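Local coordinates for 2-hydroxyethylphosphonate dioxygenase (PDB 4YAR), which uses non-haem iron(II) and dioxygen to convert 2-hydroxyethylphosphonate into hydroxymethylphosphonate and formate during biosynthesis of the antibiotic phosphinothricin tripeptide, at residues D236-R241 with L283-R288. The protein carries 1 engineered substitution. Residues are numbered along the deposited sequence; the frame is centred on the assembly and turned at random.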
loop_
_atom_site.group_PDB
_atom_site.type_symbol
_atom_site.label_atom_id
_atom_site.label_comp_id
_atom_site.label_asym_id
_atom_site.label_seq_id
_atom_site.Cartn_x
_atom_site.Cartn_y
_atom_site.Cartn_z
ATOM N N ASP A 236 28.835 -3.839 -0.927
ATOM C CA ASP A 236 29.950 -3.021 -1.434
ATOM C C ASP A 236 29.554 -1.542 -1.540
ATOM O O ASP A 236 30.381 -0.669 -1.360
ATOM C CB ASP A 236 30.387 -3.487 -2.818
ATOM C CG ASP A 236 31.251 -4.708 -2.779
ATOM O OD1 ASP A 236 31.854 -5.002 -1.782
ATOM O OD2 ASP A 236 31.301 -5.386 -3.808
ATOM N N LEU A 237 28.293 -1.297 -1.767
ATOM C CA LEU A 237 27.817 0.115 -1.772
ATOM C C LEU A 237 27.808 0.614 -0.295
ATOM O O LEU A 237 28.165 1.764 -0.017
ATOM C CB LEU A 237 26.471 0.199 -2.386
ATOM C CG LEU A 237 26.471 -0.075 -3.897
ATOM C CD1 LEU A 237 25.030 -0.240 -4.412
ATOM C CD2 LEU A 237 27.236 1.046 -4.610
ATOM N N PHE A 238 27.391 -0.246 0.646
ATOM C CA PHE A 238 27.461 0.132 2.061
ATOM C C PHE A 238 28.905 0.416 2.523
ATOM O O PHE A 238 29.171 1.344 3.318
ATOM C CB PHE A 238 26.910 -0.897 2.968
ATOM C CG PHE A 238 25.432 -1.139 2.847
ATOM C CD1 PHE A 238 24.591 -0.345 2.079
ATOM C CD2 PHE A 238 24.876 -2.101 3.632
ATOM C CE1 PHE A 238 23.244 -0.611 2.009
ATOM C CE2 PHE A 238 23.524 -2.371 3.586
ATOM C CZ PHE A 238 22.699 -1.561 2.823
ATOM N N LEU A 239 29.848 -0.366 2.033
ATOM C CA LEU A 239 31.218 -0.176 2.481
ATOM C C LEU A 239 31.815 1.112 1.882
ATOM O O LEU A 239 32.444 1.885 2.623
ATOM C CB LEU A 239 32.068 -1.427 2.165
ATOM C CG LEU A 239 31.610 -2.695 2.846
ATOM C CD1 LEU A 239 32.608 -3.851 2.480
ATOM C CD2 LEU A 239 31.428 -2.536 4.313
ATOM N N ALA A 240 31.643 1.314 0.578
ATOM C CA ALA A 240 32.021 2.584 -0.090
ATOM C C ALA A 240 31.467 3.814 0.575
ATOM O O ALA A 240 32.164 4.836 0.775
ATOM C CB ALA A 240 31.658 2.537 -1.558
ATOM N N ARG A 241 30.214 3.693 1.042
ATOM C CA ARG A 241 29.613 4.743 1.761
ATOM C C ARG A 241 30.420 5.161 2.964
ATOM O O ARG A 241 30.467 6.341 3.289
ATOM C CB ARG A 241 28.180 4.386 2.186
ATOM C CG ARG A 241 27.429 5.518 2.824
ATOM C CD ARG A 241 26.533 6.197 1.855
ATOM N NE ARG A 241 25.593 7.166 2.453
ATOM C CZ ARG A 241 25.579 8.465 2.172
ATOM N NH1 ARG A 241 26.558 9.004 1.452
ATOM N NH2 ARG A 241 24.654 9.250 2.681
ATOM N N LEU A 283 30.281 -1.712 11.695
ATOM C CA LEU A 283 30.262 -0.598 10.705
ATOM C C LEU A 283 29.059 0.320 10.719
ATOM O O LEU A 283 29.041 1.401 10.072
ATOM C CB LEU A 283 30.405 -1.190 9.306
ATOM C CG LEU A 283 31.727 -1.905 8.957
ATOM C CD1 LEU A 283 32.131 -1.379 7.578
ATOM C CD2 LEU A 283 32.887 -1.627 9.884
ATOM N N GLY A 284 28.031 -0.073 11.475
ATOM C CA GLY A 284 26.877 0.799 11.637
ATOM C C GLY A 284 25.832 0.627 10.536
ATOM O O GLY A 284 25.319 1.627 10.014
ATOM N N PHE A 285 25.509 -0.604 10.161
ATOM C CA PHE A 285 24.415 -0.860 9.246
ATOM C C PHE A 285 23.541 -2.032 9.687
ATOM O O PHE A 285 23.930 -2.807 10.557
ATOM C CB PHE A 285 24.913 -1.034 7.768
ATOM C CG PHE A 285 25.717 -2.251 7.516
ATOM C CD1 PHE A 285 25.112 -3.478 7.301
ATOM C CD2 PHE A 285 27.112 -2.161 7.363
ATOM C CE1 PHE A 285 25.872 -4.605 7.050
ATOM C CE2 PHE A 285 27.851 -3.287 7.093
ATOM C CZ PHE A 285 27.256 -4.497 6.954
ATOM N N ASP A 286 22.370 -2.135 9.071
ATOM C CA ASP A 286 21.398 -3.195 9.384
ATOM C C ASP A 286 21.557 -4.368 8.410
ATOM O O ASP A 286 21.296 -4.279 7.213
ATOM C CB ASP A 286 20.011 -2.599 9.297
ATOM C CG ASP A 286 18.926 -3.566 9.757
ATOM O OD1 ASP A 286 19.099 -4.809 9.878
ATOM O OD2 ASP A 286 17.854 -3.034 10.059
ATOM N N TYR A 287 22.054 -5.488 8.946
ATOM C CA TYR A 287 22.315 -6.635 8.155
ATOM C C TYR A 287 21.081 -7.214 7.472
ATOM O O TYR A 287 21.204 -7.882 6.461
ATOM C CB TYR A 287 22.998 -7.760 9.041
ATOM C CG TYR A 287 21.992 -8.464 9.955
ATOM C CD1 TYR A 287 21.527 -7.862 11.149
ATOM C CD2 TYR A 287 21.394 -9.669 9.567
ATOM C CE1 TYR A 287 20.590 -8.500 11.942
ATOM C CE2 TYR A 287 20.395 -10.291 10.361
ATOM C CZ TYR A 287 20.034 -9.732 11.538
ATOM O OH TYR A 287 19.014 -10.307 12.281
ATOM N N ARG A 288 19.896 -6.938 8.004
ATOM C CA ARG A 288 18.692 -7.580 7.469
ATOM C C ARG A 288 18.414 -7.317 5.964
ATOM O O ARG A 288 17.892 -8.180 5.241
ATOM C CB ARG A 288 17.490 -7.298 8.383
ATOM C CG ARG A 288 17.653 -7.812 9.752
ATOM C CD ARG A 288 16.566 -7.390 10.724
ATOM N NE ARG A 288 16.552 -5.978 10.887
ATOM C CZ ARG A 288 15.680 -5.292 11.574
ATOM N NH1 ARG A 288 15.816 -3.988 11.602
ATOM N NH2 ARG A 288 14.676 -5.871 12.237
#
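In the second of two Cro/C1-type helix-turn-helix regions, Phe-238 and Leu-239 on helix 231-241 pack against Phe-285 and Leu-283 where the chain leaves helix 270-283. The aromatic half of the contact is oblique: the ring centroids of Phe-238 and Phe-285 lie 5.4 Å apart with their planes at 52°. CD2 of Phe-238 lies over one face of the Phe-285 ring, displaced toward its rim, 3.9 Å from CD1 of Phe-285. The Phe-285 side chain reaches this place with CG between its backbone N and carbonyl carbon (chi1 68°), and it also touches Leu-279 of helix 270-283. In the aliphatic half, the two side chains cross at about a right angle and meet through single methyls, CD2 of Leu-239 standing 3.5 Å from CD1 of Leu-283. Ala-249 of helix 246-253 touches both leucines, which makes this a three-helix junction. Gly-284, with positive phi (87°), turns the chain out of the helix between the two hydrophobic residues. Beyond them Asp-286 forms an Asx turn, OD1 accepting from N of Arg-288 at 2.9 Å, while Arg-288 grips the carboxylate side-on and nearly in plane, its NE bonding to OD1 and its NH1 to OD2 of Asp-286 (2.7 Å for NH1 to OD2), each oxygen using its syn lone pair. The guanidinium of Arg-242 bridges the segments, donating to the carbonyl oxygens of Phe-238, Leu-283 and Gly-284. Direct contact is therefore apolar and the polar link runs through Arg-242, while Asp-286 and Arg-288 shape the chain after Gly-284 and bond to Asn-421 and Thr-420 respectively.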